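Local atomic coordinates of response regulator receiver domain protein (CheY-like) (Methylobacillus flagellatus KT, PDB entry 3I42), a protein that probably serves as a phosphorylation-controlled receiver module of the CheY type in two-component signal transduction. Residues Ala6-Asp11 / Glu17-Leu22; Leu26-Asp31 / Pro114-Ile119; Ala64-Leu69 / Glu97-Tyr102. One frame throughout, in Å; residues are numbered along the deposited sequence.

Interaction 1 of 3, residues Ala6-Asp11 / Glu17-Leu22; sequences ALIVED and ETFKEL
I8, on the strand 4-9, drives its side chain into the shoulder of the helix 13-25, where it meets F19 and the start of K20. With CG1 anti to the carbonyl carbon (chi1 -63°), the longer arm runs out from the strand and carries CD1 up to the helix backbone, 3.6 Å from K20 N. The same methyl lies 3.8 Å from K20 CB and 4.1 Å from F19 CG, so it sits between the base of the ring and the lysine. The shorter branch, CG2, touches F19 CD1 at 4.0 Å, while CG1 lies over one face of the phenyl ring, displaced toward its rim. F19 presents that face because its CG stands anti to the backbone N (chi1 -158°), which swings the ring down beside the isoleucine. F52 meets the ring with its plane turned by about 60°, and L112 of the helix 109-119 also packs on it. The strand ends at V9; E10, next in the loop, holds its carboxylate close to that of D54, the predicted phosphorylation site. Beta-branched isoleucine suits a strand; lysine suits the margin, since its CB joins the apolar layer while its chain leads away to a long, weak ion pair with E24. This is the strand-to-helix step of a beta-alpha-beta unit. With only van der Waals contacts between the two segments, shape and burial hold the helix here.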
ATOM      1  N   ALA A   6      12.392  -8.472  14.899  1.00 36.66           N
ATOM      2  CA  ALA A   6      11.744  -8.844  13.654  1.00 35.52           C
ATOM      3  C   ALA A   6      11.405 -10.322  13.678  1.00 34.14           C
ATOM      4  O   ALA A   6      12.126 -11.109  14.270  1.00 33.35           O
ATOM      5  CB  ALA A   6      12.640  -8.518  12.462  1.00 35.13           C
ATOM      6  N   LEU A   7      10.284 -10.674  13.048  1.00 32.61           N
ATOM      7  CA  LEU A   7       9.910 -12.055  12.821  1.00 30.19           C
ATOM      8  C   LEU A   7       9.920 -12.288  11.330  1.00 29.30           C
ATOM      9  O   LEU A   7       9.325 -11.537  10.558  1.00 28.77           O
ATOM     10  CB  LEU A   7       8.522 -12.372  13.411  1.00 30.63           C
ATOM     11  CG  LEU A   7       7.965 -13.800  13.161  1.00 29.90           C
ATOM     12  CD1 LEU A   7       8.587 -14.824  14.081  1.00 31.25           C
ATOM     13  CD2 LEU A   7       6.436 -13.858  13.301  1.00 31.90           C
ATOM     14  N   ILE A   8      10.617 -13.334  10.937  1.00 28.31           N
ATOM     15  CA  ILE A   8      10.665 -13.733   9.563  1.00 28.48           C
ATOM     16  C   ILE A   8       9.835 -14.990   9.373  1.00 28.41           C
ATOM     17  O   ILE A   8      10.014 -15.975  10.096  1.00 28.36           O
ATOM     18  CB  ILE A   8      12.118 -14.040   9.142  1.00 28.58           C
ATOM     19  CG1 ILE A   8      12.970 -12.791   9.246  1.00 28.72           C
ATOM     20  CG2 ILE A   8      12.174 -14.618   7.736  1.00 26.97           C
ATOM     21  CD1 ILE A   8      14.487 -13.177   9.465  1.00 34.36           C
ATOM     22  N   VAL A   9       8.947 -14.961   8.380  1.00 28.69           N
ATOM     23  CA  VAL A   9       8.120 -16.126   8.054  1.00 29.05           C
ATOM     24  C   VAL A   9       8.467 -16.651   6.675  1.00 29.95           C
ATOM     25  O   VAL A   9       8.143 -16.042   5.636  1.00 29.00           O
ATOM     26  CB  VAL A   9       6.588 -15.814   8.136  1.00 29.05           C
ATOM     27  CG1 VAL A   9       5.788 -17.096   7.887  1.00 28.40           C
ATOM     28  CG2 VAL A   9       6.221 -15.185   9.505  1.00 26.65           C
ATOM     29  N   GLU A  10       9.096 -17.810   6.663  1.00 30.90           N
ATOM     30  CA  GLU A  10       9.753 -18.287   5.466  1.00 34.00           C
ATOM     31  C   GLU A  10      10.059 -19.748   5.702  1.00 35.09           C
ATOM     32  O   GLU A  10      10.644 -20.096   6.748  1.00 36.27           O
ATOM     33  CB  GLU A  10      11.057 -17.475   5.249  1.00 34.20           C
ATOM     34  CG  GLU A  10      12.100 -18.134   4.362  1.00 37.92           C
ATOM     35  CD  GLU A  10      11.562 -18.516   2.992  1.00 43.38           C
ATOM     36  OE1 GLU A  10      10.981 -17.638   2.317  1.00 43.49           O
ATOM     37  OE2 GLU A  10      11.732 -19.695   2.583  1.00 46.47           O
ATOM     38  N   ASP A  11       9.671 -20.597   4.756  1.00 36.15           N
ATOM     39  CA  ASP A  11       9.784 -22.050   4.950  1.00 37.98           C
ATOM     40  C   ASP A  11      11.124 -22.688   4.600  1.00 38.22           C
ATOM     41  O   ASP A  11      11.394 -23.811   5.057  1.00 39.43           O
ATOM     42  CB  ASP A  11       8.673 -22.802   4.222  1.00 39.06           C
ATOM     43  CG  ASP A  11       8.579 -22.426   2.773  1.00 42.46           C
ATOM     44  OD1 ASP A  11       8.567 -21.210   2.465  1.00 46.70           O
ATOM     45  OD2 ASP A  11       8.509 -23.364   1.941  1.00 49.54           O
ATOM     46  N   GLU A  17      17.774 -18.113   7.366  1.00 33.88           N
ATOM     47  CA  GLU A  17      19.002 -17.756   8.051  1.00 34.69           C
ATOM     48  C   GLU A  17      19.734 -16.570   7.406  1.00 34.43           C
ATOM     49  O   GLU A  17      20.235 -15.695   8.106  1.00 34.71           O
ATOM     50  CB  GLU A  17      19.911 -18.992   8.113  1.00 35.93           C
ATOM     51  CG  GLU A  17      19.278 -20.201   8.870  1.00 37.42           C
ATOM     52  CD  GLU A  17      20.117 -21.508   8.736  1.00 44.36           C
ATOM     53  OE1 GLU A  17      20.878 -21.630   7.737  1.00 44.54           O
ATOM     54  OE2 GLU A  17      20.005 -22.419   9.618  1.00 44.64           O
ATOM     55  N   THR A  18      19.792 -16.539   6.073  1.00 34.91           N
ATOM     56  CA  THR A  18      20.410 -15.430   5.333  1.00 34.77           C
ATOM     57  C   THR A  18      19.657 -14.160   5.667  1.00 34.38           C
ATOM     58  O   THR A  18      20.237 -13.177   6.124  1.00 33.87           O
ATOM     59  CB  THR A  18      20.367 -15.707   3.810  1.00 35.54           C
ATOM     60  OG1 THR A  18      21.170 -16.849   3.525  1.00 35.17           O
ATOM     61  CG2 THR A  18      20.898 -14.528   2.991  1.00 35.07           C
ATOM     62  N   PHE A  19      18.343 -14.201   5.475  1.00 34.37           N
ATOM     63  CA  PHE A  19      17.479 -13.076   5.798  1.00 33.80           C
ATOM     64  C   PHE A  19      17.761 -12.602   7.220  1.00 33.93           C
ATOM     65  O   PHE A  19      17.941 -11.435   7.458  1.00 33.16           O
ATOM     66  CB  PHE A  19      16.020 -13.530   5.697  1.00 34.35           C
ATOM     67  CG  PHE A  19      15.042 -12.421   5.498  1.00 34.25           C
ATOM     68  CD1 PHE A  19      13.890 -12.633   4.752  1.00 36.13           C
ATOM     69  CD2 PHE A  19      15.266 -11.155   6.031  1.00 33.91           C
ATOM     70  CE1 PHE A  19      12.982 -11.606   4.570  1.00 34.72           C
ATOM     71  CE2 PHE A  19      14.354 -10.128   5.851  1.00 33.40           C
ATOM     72  CZ  PHE A  19      13.233 -10.343   5.115  1.00 31.41           C
ATOM     73  N   LYS A  20      17.785 -13.535   8.162  1.00 34.79           N
ATOM     74  CA  LYS A  20      18.061 -13.231   9.555  1.00 35.41           C
ATOM     75  C   LYS A  20      19.458 -12.576   9.771  1.00 36.16           C
ATOM     76  O   LYS A  20      19.613 -11.669  10.618  1.00 35.89           O
ATOM     77  CB  LYS A  20      17.915 -14.521  10.334  1.00 35.52           C
ATOM     78  CG  LYS A  20      18.258 -14.474  11.802  1.00 37.65           C
ATOM     79  CD  LYS A  20      18.379 -15.927  12.236  1.00 42.14           C
ATOM     80  CE  LYS A  20      18.182 -16.141  13.721  1.00 46.20           C
ATOM     81  NZ  LYS A  20      19.310 -15.604  14.519  1.00 46.22           N
ATOM     82  N   GLU A  21      20.458 -13.029   9.008  1.00 36.23           N
ATOM     83  CA  GLU A  21      21.815 -12.431   9.021  1.00 37.03           C
ATOM     84  C   GLU A  21      21.791 -10.982   8.566  1.00 35.76           C
ATOM     85  O   GLU A  21      22.374 -10.103   9.188  1.00 35.27           O
ATOM     86  CB  GLU A  21      22.718 -13.179   8.049  1.00 37.96           C
ATOM     87  CG  GLU A  21      23.253 -14.522   8.509  1.00 44.57           C
ATOM     88  CD  GLU A  21      24.421 -14.996   7.609  1.00 53.87           C
ATOM     89  OE1 GLU A  21      24.230 -15.952   6.798  1.00 56.25           O
ATOM     90  OE2 GLU A  21      25.522 -14.378   7.712  1.00 57.11           O
ATOM     91  N   LEU A  22      21.091 -10.729   7.472  1.00 35.66           N
ATOM     92  CA  LEU A  22      21.001  -9.385   6.961  1.00 35.12           C
ATOM     93  C   LEU A  22      20.362  -8.443   7.966  1.00 35.36           C
ATOM     94  O   LEU A  22      20.881  -7.336   8.173  1.00 35.53           O
ATOM     95  CB  LEU A  22      20.212  -9.356   5.659  1.00 35.20           C
ATOM     96  CG  LEU A  22      20.684 -10.127   4.420  1.00 36.19           C
ATOM     97  CD1 LEU A  22      19.691  -9.922   3.273  1.00 36.67           C
ATOM     98  CD2 LEU A  22      22.127  -9.764   3.994  1.00 36.39           C
TER

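Interaction 2 of 3, residues Leu26-Asp31 / Pro114-Ile119; sequences LGFQAD and PILQSI
L116 lies across one face of the F28 ring, its CG 3.7 Å from the ring centroid and 30° off the normal, a CH-pi contact. The branch point settles over one side of the ring, 3.3 Å from F28 CE1 and equally near CZ, a close fit. F28 turns this face outward from the strand with CG anti to the carbonyl carbon (chi1 -89°), and the two side chains cross at a slant. One methyl of L116, CD2, still above the ring near its rim, also meets L26, 3.6 Å from L26 CD1, where the two leucines cross at about a right angle. One branched side chain thus serves two partners, which suits leucine here, while a flat phenylalanine gives it a broad surface to lie on. The contact ties the edge strand 28-33 of the five-stranded parallel receiver sheet to the last helix, 109-119, with L23 of the helix 13-25 touching both F28 and L116. The chain turns sharply between L26 and F28: G27 closes the helix 13-25 in a Schellman motif with positive phi (98°), where a beta carbon would press on the carbonyl oxygen of L26. On the other segment, S118 turns its hydroxyl back onto its own helix, OG donating to P114 O at 3.0 Å. S118 N binds the same oxygen from the opposite face of its plane, so the serine hydroxyl is satisfied within its own helix turn. I115 and I119, one turn apart, both pack on F101 of the strand 101-104.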
ATOM      1  N   LEU A  26      21.968  -5.152  10.187  1.00 45.21           N
ATOM      2  CA  LEU A  26      21.393  -3.805  10.144  1.00 45.27           C
ATOM      3  C   LEU A  26      20.897  -3.376  11.507  1.00 45.85           C
ATOM      4  O   LEU A  26      20.332  -2.299  11.632  1.00 46.84           O
ATOM      5  CB  LEU A  26      20.274  -3.709   9.114  1.00 45.01           C
ATOM      6  CG  LEU A  26      20.657  -3.601   7.632  1.00 44.96           C
ATOM      7  CD1 LEU A  26      19.521  -4.119   6.710  1.00 41.63           C
ATOM      8  CD2 LEU A  26      21.043  -2.171   7.263  1.00 43.44           C
ATOM      9  N   GLY A  27      21.110  -4.212  12.525  1.00 46.25           N
ATOM     10  CA  GLY A  27      20.796  -3.850  13.924  1.00 47.00           C
ATOM     11  C   GLY A  27      19.471  -4.331  14.531  1.00 47.19           C
ATOM     12  O   GLY A  27      18.955  -3.733  15.498  1.00 47.60           O
ATOM     13  N   PHE A  28      18.913  -5.397  13.957  1.00 46.60           N
ATOM     14  CA  PHE A  28      17.671  -5.990  14.438  1.00 45.69           C
ATOM     15  C   PHE A  28      18.004  -7.255  15.165  1.00 44.81           C
ATOM     16  O   PHE A  28      18.986  -7.902  14.844  1.00 44.30           O
ATOM     17  CB  PHE A  28      16.767  -6.325  13.253  1.00 45.52           C
ATOM     18  CG  PHE A  28      15.880  -5.212  12.865  1.00 47.89           C
ATOM     19  CD1 PHE A  28      16.396  -3.915  12.705  1.00 52.42           C
ATOM     20  CD2 PHE A  28      14.514  -5.420  12.701  1.00 48.30           C
ATOM     21  CE1 PHE A  28      15.547  -2.833  12.365  1.00 52.98           C
ATOM     22  CE2 PHE A  28      13.666  -4.379  12.361  1.00 49.32           C
ATOM     23  CZ  PHE A  28      14.167  -3.078  12.191  1.00 53.41           C
ATOM     24  N   GLN A  29      17.189  -7.623  16.140  1.00 44.14           N
ATOM     25  CA  GLN A  29      17.164  -9.021  16.556  1.00 43.80           C
ATOM     26  C   GLN A  29      16.040  -9.687  15.761  1.00 42.12           C
ATOM     27  O   GLN A  29      14.971  -9.095  15.610  1.00 41.83           O
ATOM     28  CB  GLN A  29      16.910  -9.161  18.060  1.00 44.70           C
ATOM     29  CG  GLN A  29      17.321 -10.538  18.608  1.00 49.17           C
ATOM     30  CD  GLN A  29      16.306 -11.125  19.599  1.00 55.85           C
ATOM     31  OE1 GLN A  29      16.139 -10.612  20.720  1.00 56.27           O
ATOM     32  NE2 GLN A  29      15.635 -12.221  19.191  1.00 56.71           N
ATOM     33  N   ALA A  30      16.268 -10.903  15.273  1.00 40.21           N
ATOM     34  CA  ALA A  30      15.330 -11.546  14.361  1.00 39.34           C
ATOM     35  C   ALA A  30      15.169 -13.023  14.635  1.00 38.91           C
ATOM     36  O   ALA A  30      16.168 -13.706  14.786  1.00 39.74           O
ATOM     37  CB  ALA A  30      15.778 -11.343  12.922  1.00 38.95           C
ATOM     38  N   ASP A  31      13.916 -13.501  14.721  1.00 37.65           N
ATOM     39  CA  ASP A  31      13.591 -14.938  14.721  1.00 36.01           C
ATOM     40  C   ASP A  31      12.954 -15.286  13.398  1.00 34.00           C
ATOM     41  O   ASP A  31      12.408 -14.434  12.699  1.00 32.65           O
ATOM     42  CB  ASP A  31      12.559 -15.308  15.801  1.00 37.04           C
ATOM     43  CG  ASP A  31      12.867 -14.696  17.161  1.00 40.06           C
ATOM     44  OD1 ASP A  31      14.052 -14.418  17.435  1.00 43.14           O
ATOM     45  OD2 ASP A  31      11.920 -14.498  17.962  1.00 44.52           O
ATOM     46  N   PRO A 114      15.826   1.029   3.968  1.00 27.78           N
ATOM     47  CA  PRO A 114      14.767   2.054   4.129  1.00 32.02           C
ATOM     48  C   PRO A 114      13.545   1.597   4.948  1.00 38.24           C
ATOM     49  O   PRO A 114      12.945   2.404   5.657  1.00 45.36           O
ATOM     50  CB  PRO A 114      14.335   2.372   2.689  1.00 34.53           C
ATOM     51  CG  PRO A 114      14.882   1.294   1.838  1.00 36.27           C
ATOM     52  CD  PRO A 114      16.045   0.674   2.550  1.00 41.56           C
ATOM     53  N   ILE A 115      13.203   0.313   4.864  1.00 48.39           N
ATOM     54  CA  ILE A 115      12.113  -0.256   5.669  1.00 49.47           C
ATOM     55  C   ILE A 115      12.442  -0.154   7.151  1.00 35.15           C
ATOM     56  O   ILE A 115      11.625   0.273   7.963  1.00 39.93           O
ATOM     57  CB  ILE A 115      11.848  -1.747   5.323  1.00 55.38           C
ATOM     58  CG1 ILE A 115      11.379  -1.884   3.870  1.00 36.48           C
ATOM     59  CG2 ILE A 115      10.829  -2.337   6.286  1.00 43.07           C
ATOM     60  CD1 ILE A 115      11.178  -3.317   3.413  1.00 67.15           C
ATOM     61  N   LEU A 116      13.665  -0.522   7.494  1.00 30.02           N
ATOM     62  CA  LEU A 116      14.082  -0.587   8.882  1.00 37.36           C
ATOM     63  C   LEU A 116      14.180   0.833   9.403  1.00 43.82           C
ATOM     64  O   LEU A 116      13.975   1.079  10.592  1.00 50.28           O
ATOM     65  CB  LEU A 116      15.392  -1.400   9.009  1.00 42.44           C
ATOM     66  CG  LEU A 116      15.304  -2.953   9.076  1.00 70.80           C
ATOM     67  CD1 LEU A 116      14.221  -3.534   8.203  1.00 45.61           C
ATOM     68  CD2 LEU A 116      16.633  -3.700   8.789  1.00 30.72           C
ATOM     69  N   GLN A 117      14.429   1.777   8.491  1.00 42.89           N
ATOM     70  CA  GLN A 117      14.545   3.190   8.843  1.00 43.91           C
ATOM     71  C   GLN A 117      13.189   3.812   9.159  1.00 68.06           C
ATOM     72  O   GLN A 117      13.085   4.604  10.095  1.00 51.49           O
ATOM     73  CB  GLN A 117      15.223   3.972   7.720  1.00 64.25           C
ATOM     74  CG  GLN A 117      16.083   5.131   8.197  1.00 87.37           C
ATOM     75  CD  GLN A 117      16.750   5.874   7.054  1.00100.88           C
ATOM     76  OE1 GLN A 117      17.280   6.969   7.239  1.00410.51           O
ATOM     77  NE2 GLN A 117      16.720   5.283   5.857  1.00 58.78           N
ATOM     78  N   SER A 118      12.164   3.454   8.377  1.00 44.49           N
ATOM     79  CA  SER A 118      10.771   3.874   8.636  1.00 53.66           C
ATOM     80  C   SER A 118      10.208   3.325   9.940  1.00 48.72           C
ATOM     81  O   SER A 118       9.588   4.059  10.701  1.00 58.28           O
ATOM     82  CB  SER A 118       9.863   3.451   7.498  1.00 43.91           C
ATOM     83  OG  SER A 118      10.384   3.926   6.271  1.00 81.27           O
ATOM     84  N   ILE A 119      10.439   2.034  10.187  1.00 54.94           N
ATOM     85  CA  ILE A 119       9.986   1.352  11.402  1.00 51.23           C
ATOM     86  C   ILE A 119      10.573   1.974  12.669  1.00 56.45           C
ATOM     87  O   ILE A 119       9.942   1.958  13.722  1.00 65.27           O
ATOM     88  CB  ILE A 119      10.326  -0.163  11.364  1.00 56.26           C
ATOM     89  CG1 ILE A 119       9.656  -0.836  10.169  1.00 54.26           C
ATOM     90  CG2 ILE A 119       9.903  -0.851  12.661  1.00 61.69           C
ATOM     91  CD1 ILE A 119      10.182  -2.228   9.851  1.00 78.81           C
TER

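Interaction 3 of 3, residues Ala64-Leu69 / Glu97-Tyr102; sequences ALVKQL and ELFDFY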
ATOM      1  N   ALA A  64      -3.546 -14.344   3.360  1.00 30.50           N
ATOM      2  CA  ALA A  64      -4.452 -14.882   4.364  1.00 30.02           C
ATOM      3  C   ALA A  64      -3.755 -14.841   5.738  1.00 29.53           C
ATOM      4  O   ALA A  64      -4.389 -14.596   6.759  1.00 30.45           O
ATOM      5  CB  ALA A  64      -4.872 -16.311   3.996  1.00 28.97           C
ATOM      6  N   LEU A  65      -2.446 -15.048   5.781  1.00 28.81           N
ATOM      7  CA  LEU A  65      -1.752 -14.993   7.075  1.00 27.85           C
ATOM      8  C   LEU A  65      -1.729 -13.591   7.692  1.00 28.07           C
ATOM      9  O   LEU A  65      -1.928 -13.446   8.891  1.00 28.20           O
ATOM     10  CB  LEU A  65      -0.327 -15.571   7.003  1.00 27.85           C
ATOM     11  CG  LEU A  65       0.434 -15.542   8.329  1.00 27.89           C
ATOM     12  CD1 LEU A  65      -0.218 -16.461   9.394  1.00 28.45           C
ATOM     13  CD2 LEU A  65       1.860 -15.981   8.107  1.00 28.56           C
ATOM     14  N   VAL A  66      -1.474 -12.552   6.906  1.00 28.57           N
ATOM     15  CA  VAL A  66      -1.344 -11.221   7.514  1.00 28.84           C
ATOM     16  C   VAL A  66      -2.701 -10.759   8.109  1.00 30.08           C
ATOM     17  O   VAL A  66      -2.738 -10.107   9.142  1.00 30.29           O
ATOM     18  CB  VAL A  66      -0.751 -10.184   6.542  1.00 27.84           C
ATOM     19  CG1 VAL A  66      -1.728  -9.824   5.494  1.00 27.55           C
ATOM     20  CG2 VAL A  66      -0.315  -8.920   7.301  1.00 28.11           C
ATOM     21  N   LYS A  67      -3.802 -11.138   7.471  1.00 31.69           N
ATOM     22  CA  LYS A  67      -5.143 -10.870   8.017  1.00 33.34           C
ATOM     23  C   LYS A  67      -5.337 -11.501   9.373  1.00 33.90           C
ATOM     24  O   LYS A  67      -5.928 -10.867  10.236  1.00 34.75           O
ATOM     25  CB  LYS A  67      -6.229 -11.393   7.104  1.00 33.70           C
ATOM     26  CG  LYS A  67      -6.346 -10.688   5.810  1.00 34.41           C
ATOM     27  CD  LYS A  67      -7.434 -11.362   4.966  1.00 38.36           C
ATOM     28  CE  LYS A  67      -7.598 -10.637   3.646  1.00 39.89           C
ATOM     29  NZ  LYS A  67      -7.950 -11.614   2.561  1.00 44.79           N
ATOM     30  N   GLN A  68      -4.839 -12.727   9.575  1.00 34.57           N
ATOM     31  CA  GLN A  68      -4.899 -13.372  10.910  1.00 35.25           C
ATOM     32  C   GLN A  68      -4.040 -12.678  11.948  1.00 35.51           C
ATOM     33  O   GLN A  68      -4.489 -12.432  13.074  1.00 35.78           O
ATOM     34  CB  GLN A  68      -4.488 -14.859  10.910  1.00 35.64           C
ATOM     35  CG  GLN A  68      -4.936 -15.767   9.744  1.00 39.64           C
ATOM     36  CD  GLN A  68      -6.409 -15.635   9.376  1.00 45.05           C
ATOM     37  OE1 GLN A  68      -7.275 -15.805  10.229  1.00 49.29           O
ATOM     38  NE2 GLN A  68      -6.700 -15.353   8.088  1.00 43.85           N
ATOM     39  N   LEU A  69      -2.788 -12.391  11.591  1.00 35.46           N
ATOM     40  CA  LEU A  69      -1.832 -11.773  12.525  1.00 34.85           C
ATOM     41  C   LEU A  69      -2.268 -10.386  12.980  1.00 35.04           C
ATOM     42  O   LEU A  69      -2.136 -10.049  14.163  1.00 34.84           O
ATOM     43  CB  LEU A  69      -0.423 -11.703  11.905  1.00 34.31           C
ATOM     44  CG  LEU A  69       0.240 -13.006  11.457  1.00 33.67           C
ATOM     45  CD1 LEU A  69       1.608 -12.726  10.785  1.00 31.15           C
ATOM     46  CD2 LEU A  69       0.414 -13.974  12.625  1.00 32.96           C
ATOM     47  N   GLU A  97      -3.368  -3.028   0.637  1.00 38.85           N
ATOM     48  CA  GLU A  97      -4.030  -2.471   1.817  1.00 35.17           C
ATOM     49  C   GLU A  97      -3.502  -3.033   3.128  1.00 28.62           C
ATOM     50  O   GLU A  97      -3.385  -2.295   4.105  1.00 38.77           O
ATOM     51  CB  GLU A  97      -5.540  -2.645   1.710  1.00 50.39           C
ATOM     52  CG  GLU A  97      -6.123  -1.866   0.534  1.00 45.97           C
ATOM     53  CD  GLU A  97      -7.583  -2.141   0.293  1.00147.31           C
ATOM     54  OE1 GLU A  97      -8.024  -3.245   0.653  1.00 43.77           O
ATOM     55  OE2 GLU A  97      -8.285  -1.261  -0.261  1.00 53.43           O
ATOM     56  N   LEU A  98      -3.189  -4.324   3.149  1.00 33.58           N
ATOM     57  CA  LEU A  98      -2.884  -5.033   4.409  1.00 32.19           C
ATOM     58  C   LEU A  98      -1.409  -5.133   4.791  1.00 33.47           C
ATOM     59  O   LEU A  98      -1.083  -5.465   5.943  1.00 29.26           O
ATOM     60  CB  LEU A  98      -3.476  -6.437   4.355  1.00 41.85           C
ATOM     61  CG  LEU A  98      -4.994  -6.568   4.461  1.00 47.99           C
ATOM     62  CD1 LEU A  98      -5.426  -7.794   3.697  1.00 66.44           C
ATOM     63  CD2 LEU A  98      -5.400  -6.652   5.926  1.00 42.98           C
ATOM     64  N   PHE A  99      -0.508  -4.884   3.840  1.00 27.24           N
ATOM     65  CA  PHE A  99       0.919  -4.808   4.210  1.00 31.92           C
ATOM     66  C   PHE A  99       1.358  -3.360   4.262  1.00 31.23           C
ATOM     67  O   PHE A  99       0.790  -2.506   3.596  1.00 33.17           O
ATOM     68  CB  PHE A  99       1.785  -5.546   3.221  1.00 23.92           C
ATOM     69  CG  PHE A  99       1.660  -7.014   3.287  1.00 28.90           C
ATOM     70  CD1 PHE A  99       2.421  -7.748   4.198  1.00 24.14           C
ATOM     71  CD2 PHE A  99       0.813  -7.681   2.413  1.00 25.72           C
ATOM     72  CE1 PHE A  99       2.320  -9.136   4.257  1.00 38.70           C
ATOM     73  CE2 PHE A  99       0.693  -9.078   2.467  1.00 30.56           C
ATOM     74  CZ  PHE A  99       1.453  -9.810   3.386  1.00 29.64           C
ATOM     75  N   ASP A 100       2.372  -3.085   5.063  1.00 32.22           N
ATOM     76  CA  ASP A 100       2.880  -1.731   5.201  1.00 24.23           C
ATOM     77  C   ASP A 100       4.059  -1.476   4.250  1.00 25.96           C
ATOM     78  O   ASP A 100       4.259  -0.347   3.802  1.00 37.49           O
ATOM     79  CB  ASP A 100       3.298  -1.504   6.660  1.00 23.93           C
ATOM     80  CG  ASP A 100       2.153  -1.743   7.643  1.00 36.58           C
ATOM     81  OD1 ASP A 100       1.168  -0.977   7.601  1.00 63.74           O
ATOM     82  OD2 ASP A 100       2.240  -2.695   8.446  1.00 36.32           O
ATOM     83  N   PHE A 101       4.831  -2.524   3.972  1.00 31.13           N
ATOM     84  CA  PHE A 101       6.018  -2.436   3.115  1.00 26.84           C
ATOM     85  C   PHE A 101       6.084  -3.667   2.252  1.00 39.25           C
ATOM     86  O   PHE A 101       5.500  -4.696   2.554  1.00 27.95           O
ATOM     87  CB  PHE A 101       7.332  -2.313   3.937  1.00 19.52           C
ATOM     88  CG  PHE A 101       7.316  -1.211   4.969  1.00 33.01           C
ATOM     89  CD1 PHE A 101       7.663   0.089   4.633  1.00 36.59           C
ATOM     90  CD2 PHE A 101       6.950  -1.477   6.279  1.00 24.18           C
ATOM     91  CE1 PHE A 101       7.623   1.095   5.588  1.00 35.86           C
ATOM     92  CE2 PHE A 101       6.932  -0.468   7.253  1.00 35.20           C
ATOM     93  CZ  PHE A 101       7.257   0.806   6.912  1.00 34.27           C
ATOM     94  N   TYR A 102       6.812  -3.564   1.159  1.00 32.46           N
ATOM     95  CA  TYR A 102       6.816  -4.611   0.172  1.00 26.61           C
ATOM     96  C   TYR A 102       8.263  -4.781  -0.278  1.00 35.35           C
ATOM     97  O   TYR A 102       8.947  -3.802  -0.483  1.00 32.47           O
ATOM     98  CB  TYR A 102       5.867  -4.245  -1.001  1.00 29.06           C
ATOM     99  CG  TYR A 102       4.582  -3.536  -0.566  1.00 37.67           C
ATOM    100  CD1 TYR A 102       3.363  -4.248  -0.360  1.00 36.73           C
ATOM    101  CD2 TYR A 102       4.575  -2.161  -0.354  1.00 39.24           C
ATOM    102  CE1 TYR A 102       2.165  -3.568   0.053  1.00 34.81           C
ATOM    103  CE2 TYR A 102       3.406  -1.490   0.073  1.00 50.34           C
ATOM    104  CZ  TYR A 102       2.218  -2.197   0.265  1.00 39.94           C
ATOM    105  OH  TYR A 102       1.109  -1.486   0.672  1.00 79.27           O
TER
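D100 OD2 is gripped by two groups, R70 NH2 in a salt bridge and F80 N in a hydrogen bond. The same R70 nitrogen also donates to L98 O, on which V66 CG2 rests in van der Waals contact at 3.8 Å, so one arginine braces the end of the helix 93-98 and the turn into the strand 101-104. Beside these polar ties, the apolar contact turns on V66. Its CG1 sits over one face of the F99 ring, 4.2 Å from the centroid and 26° off the normal, in CH-pi contact. A chi1 of 72° puts CG1 between the backbone N and the carbonyl carbon; from there it also reaches L98 CB, at 4.0 Å. Valine suits the site because both methyls meet the ring, CG2 approaching F99 CE1 at 4.0 Å. F99, the first residue past the helix, sends its ring inward to I53, A82 and L55, filling the space between sheet and helix. With an alanine here, V66 would probably lose the ring face its methyls lie on, and a gap would open between the helix 62-71 and the sheet. Farther out, K67 lays its aliphatic chain across L98 at about a right angle, CE 3.6 Å from L98 CD1, while its ammonium group pairs with E94. The helix 62-71 thus packs on both the sheet and the turn after the helix 93-98, within the alternating beta-alpha layout of a receiver domain. The region also borders the second subunit, where E97 packs on Y102 of that chain. Between the two segments themselves the chemistry is van der Waals, which implies that burial joins them, while the K67-E94 and R70-D100 pairs, each with one partner just beyond, probably restrain their relative movement.

In the fold
All three contacts press helices or turns against one five-stranded parallel sheet. Interactions 1 and 2, with centres about 11 Å apart, stand on its neighbouring strands, 4-9 and 28-33, and I8 N and A6 N probably bond to D31 O and Q29 O between them. Interaction 3 lies about 17 Å from the centre of interaction 1, across the chain's middle, and about 18 Å from that of interaction 2; F101 bridges the latter gap by packing on I115, S118 and I119. Along the chain, interaction 1 closes first, and interaction 3 is nested in the long loop closed by interaction 2. Helices on both faces thus enclose the sheet, as in the CheY-like receiver fold.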